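Local coordinates for protein 16 kDa salivary peptide (PDB 7KCG) that is a mosquito salivary protein of unknown function with a ricin-type beta-trefoil fold that may bind sugars, at residues A[33-37]-A[62-67]. Sequence-based numbering, arbitrary orientation.
Sequences DRRHV and HGEELF. With FMT (formic acid), chain C.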
loop_
_atom_site.group_PDB
_atom_site.type_symbol
_atom_site.label_atom_id
_atom_site.label_comp_id
_atom_site.label_asym_id
_atom_site.label_seq_id
_atom_site.Cartn_x
_atom_site.Cartn_y
_atom_site.Cartn_z
ATOM N N ASP A 33 -15.017 -6.344 -9.232
ATOM C CA ASP A 33 -14.842 -6.293 -7.767
ATOM C C ASP A 33 -13.397 -5.902 -7.443
ATOM O O ASP A 33 -13.164 -5.514 -6.306
ATOM C CB ASP A 33 -15.090 -7.672 -7.180
ATOM C CG ASP A 33 -16.536 -8.115 -7.281
ATOM O OD1 ASP A 33 -17.422 -7.240 -7.234
ATOM O OD2 ASP A 33 -16.759 -9.331 -7.401
ATOM N N ARG A 34 -12.479 -6.026 -8.409
ATOM C CA ARG A 34 -11.049 -5.782 -8.095
ATOM C C ARG A 34 -10.437 -4.750 -9.052
ATOM O O ARG A 34 -10.446 -5.013 -10.243
ATOM C CB ARG A 34 -10.316 -7.123 -8.137
ATOM C CG ARG A 34 -10.596 -8.039 -6.959
ATOM C CD ARG A 34 -10.370 -9.490 -7.320
ATOM N NE ARG A 34 -10.871 -10.359 -6.273
ATOM C CZ ARG A 34 -12.090 -10.880 -6.256
ATOM N NH1 ARG A 34 -12.933 -10.623 -7.240
ATOM N NH2 ARG A 34 -12.463 -11.658 -5.257
ATOM N N ARG A 35 -9.951 -3.615 -8.546
ATOM C CA ARG A 35 -9.263 -2.588 -9.370
ATOM C C ARG A 35 -7.763 -2.662 -9.102
ATOM O O ARG A 35 -7.376 -2.987 -7.989
ATOM C CB ARG A 35 -9.778 -1.179 -9.081
ATOM C CG ARG A 35 -9.044 -0.049 -9.786
ATOM C CD ARG A 35 -9.498 1.338 -9.382
ATOM N NE ARG A 35 -10.912 1.381 -9.074
ATOM C CZ ARG A 35 -11.871 1.532 -9.975
ATOM N NH1 ARG A 35 -11.563 1.664 -11.252
ATOM N NH2 ARG A 35 -13.133 1.550 -9.594
ATOM N N HIS A 36 -6.952 -2.369 -10.107
ATOM C CA HIS A 36 -5.487 -2.522 -9.965
ATOM C C HIS A 36 -4.870 -1.310 -9.284
ATOM O O HIS A 36 -5.546 -0.297 -9.161
ATOM C CB HIS A 36 -4.883 -2.752 -11.346
ATOM C CG HIS A 36 -4.864 -4.183 -11.760
ATOM N ND1 HIS A 36 -5.470 -4.623 -12.916
ATOM C CD2 HIS A 36 -4.313 -5.270 -11.183
ATOM C CE1 HIS A 36 -5.291 -5.921 -13.032
ATOM N NE2 HIS A 36 -4.588 -6.341 -11.981
ATOM N N VAL A 37 -3.624 -1.443 -8.859
ATOM C CA VAL A 37 -2.917 -0.322 -8.249
ATOM C C VAL A 37 -1.716 0.028 -9.114
ATOM O O VAL A 37 -1.137 -0.830 -9.791
ATOM C CB VAL A 37 -2.461 -0.615 -6.807
ATOM C CG1 VAL A 37 -3.659 -0.780 -5.892
ATOM C CG2 VAL A 37 -1.592 -1.856 -6.779
ATOM N N HIS A 62 -11.493 6.701 -4.993
ATOM C CA HIS A 62 -12.551 5.726 -5.199
ATOM C C HIS A 62 -13.114 5.151 -3.909
ATOM O O HIS A 62 -14.145 4.468 -3.956
ATOM C CB HIS A 62 -12.027 4.588 -6.084
ATOM C CG HIS A 62 -11.735 5.012 -7.488
ATOM N ND1 HIS A 62 -12.488 4.588 -8.562
ATOM C CD2 HIS A 62 -10.781 5.829 -7.994
ATOM C CE1 HIS A 62 -12.008 5.123 -9.671
ATOM N NE2 HIS A 62 -10.972 5.880 -9.354
ATOM N N GLY A 63 -12.472 5.402 -2.766
ATOM C CA GLY A 63 -12.950 4.915 -1.485
ATOM C C GLY A 63 -12.744 3.438 -1.258
ATOM O O GLY A 63 -13.396 2.858 -0.382
ATOM N N GLU A 64 -11.855 2.814 -2.026
ATOM C CA GLU A 64 -11.678 1.371 -2.041
ATOM C C GLU A 64 -10.482 0.953 -1.193
ATOM O O GLU A 64 -9.459 1.645 -1.162
ATOM C CB GLU A 64 -11.500 0.891 -3.481
ATOM C CG GLU A 64 -12.728 1.165 -4.348
ATOM C CD GLU A 64 -12.415 1.170 -5.841
ATOM O OE1 GLU A 64 -11.249 0.934 -6.223
ATOM O OE2 GLU A 64 -13.348 1.406 -6.643
ATOM N N GLU A 65 -10.624 -0.176 -0.494
ATOM C CA GLU A 65 -9.579 -0.673 0.397
ATOM C C GLU A 65 -8.474 -1.369 -0.377
ATOM O O GLU A 65 -8.729 -2.106 -1.329
ATOM C CB GLU A 65 -10.145 -1.669 1.407
ATOM C CG GLU A 65 -10.964 -1.093 2.519
ATOM C CD GLU A 65 -11.203 -2.118 3.615
ATOM O OE1 GLU A 65 -11.903 -3.131 3.359
ATOM O OE2 GLU A 65 -10.681 -1.914 4.732
ATOM N N LEU A 66 -7.235 -1.154 0.060
ATOM C CA LEU A 66 -6.089 -1.850 -0.496
ATOM C C LEU A 66 -5.957 -3.223 0.152
ATOM O O LEU A 66 -5.992 -3.337 1.378
ATOM C CB LEU A 66 -4.821 -1.021 -0.242
ATOM C CG LEU A 66 -3.555 -1.569 -0.875
ATOM C CD1 LEU A 66 -3.602 -1.305 -2.363
ATOM C CD2 LEU A 66 -2.320 -0.924 -0.240
ATOM N N PHE A 67 -5.807 -4.278 -0.654
ATOM C CA PHE A 67 -5.668 -5.600 -0.050
ATOM C C PHE A 67 -4.818 -6.494 -0.937
ATOM O O PHE A 67 -4.601 -6.211 -2.113
ATOM C CB PHE A 67 -7.034 -6.255 0.249
ATOM C CG PHE A 67 -7.750 -6.788 -0.968
ATOM C CD1 PHE A 67 -8.410 -5.934 -1.822
ATOM C CD2 PHE A 67 -7.796 -8.151 -1.213
ATOM C CE1 PHE A 67 -9.092 -6.429 -2.931
ATOM C CE2 PHE A 67 -8.475 -8.658 -2.334
ATOM C CZ PHE A 67 -9.116 -7.795 -3.180
HETATM C C FMT C . -9.151 -12.210 -3.296
HETATM O O1 FMT C . -8.458 -12.921 -2.600
HETATM O O2 FMT C . -9.021 -12.048 -4.571
#
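Arg35 reaches from strand 34-40 to grip the carboxylate of Glu64 side-on. CB already lies 3.8 Å from Glu64 OE1; CG follows, anti to the backbone N (chi1 175°), CD passes beside the same oxygen, and the bend at chi3 (-34°) turns NE in toward the carboxylate. NE then donates to Glu64 OE1 (2.9 Å) and NH2 to Glu64 OE2 (3.0 Å). Both bonds are close to straight and enter syn lone pairs, and the guanidinium and carboxylate lie nearly coplanar, 10° apart, which fixes the rotation of both groups. His62 comes over one face of the guanidinium, its ring tilted and its ND1 3.4 Å from Arg35 CZ; Arg35 NH2 is also near ND1, but at a poor angle for a hydrogen bond, and Arg35 NH1 comes closest to His62 CE1 (3.8 Å). In this beta-trefoil, strands 34-40 and 64-69 do not pair directly: each is antiparallel to strand 76-81, and side chains bridge the separation. Deeper in, Val37 CG1 meets Leu66 CD1 at 3.6 Å, an apolar contact that Val78 and Leu80 of strand 76-81 extend. Away from this salt bridge, the extended Arg34 chain crosses Phe67 at about a right angle, Arg34 CG at the ring edge, 4.1 Å from Phe67 CZ. Arg34 NE donates to O2 of formic acid (3.0 Å), probably from the crystallisation liquor, while NH1 forms a salt bridge with Asp31.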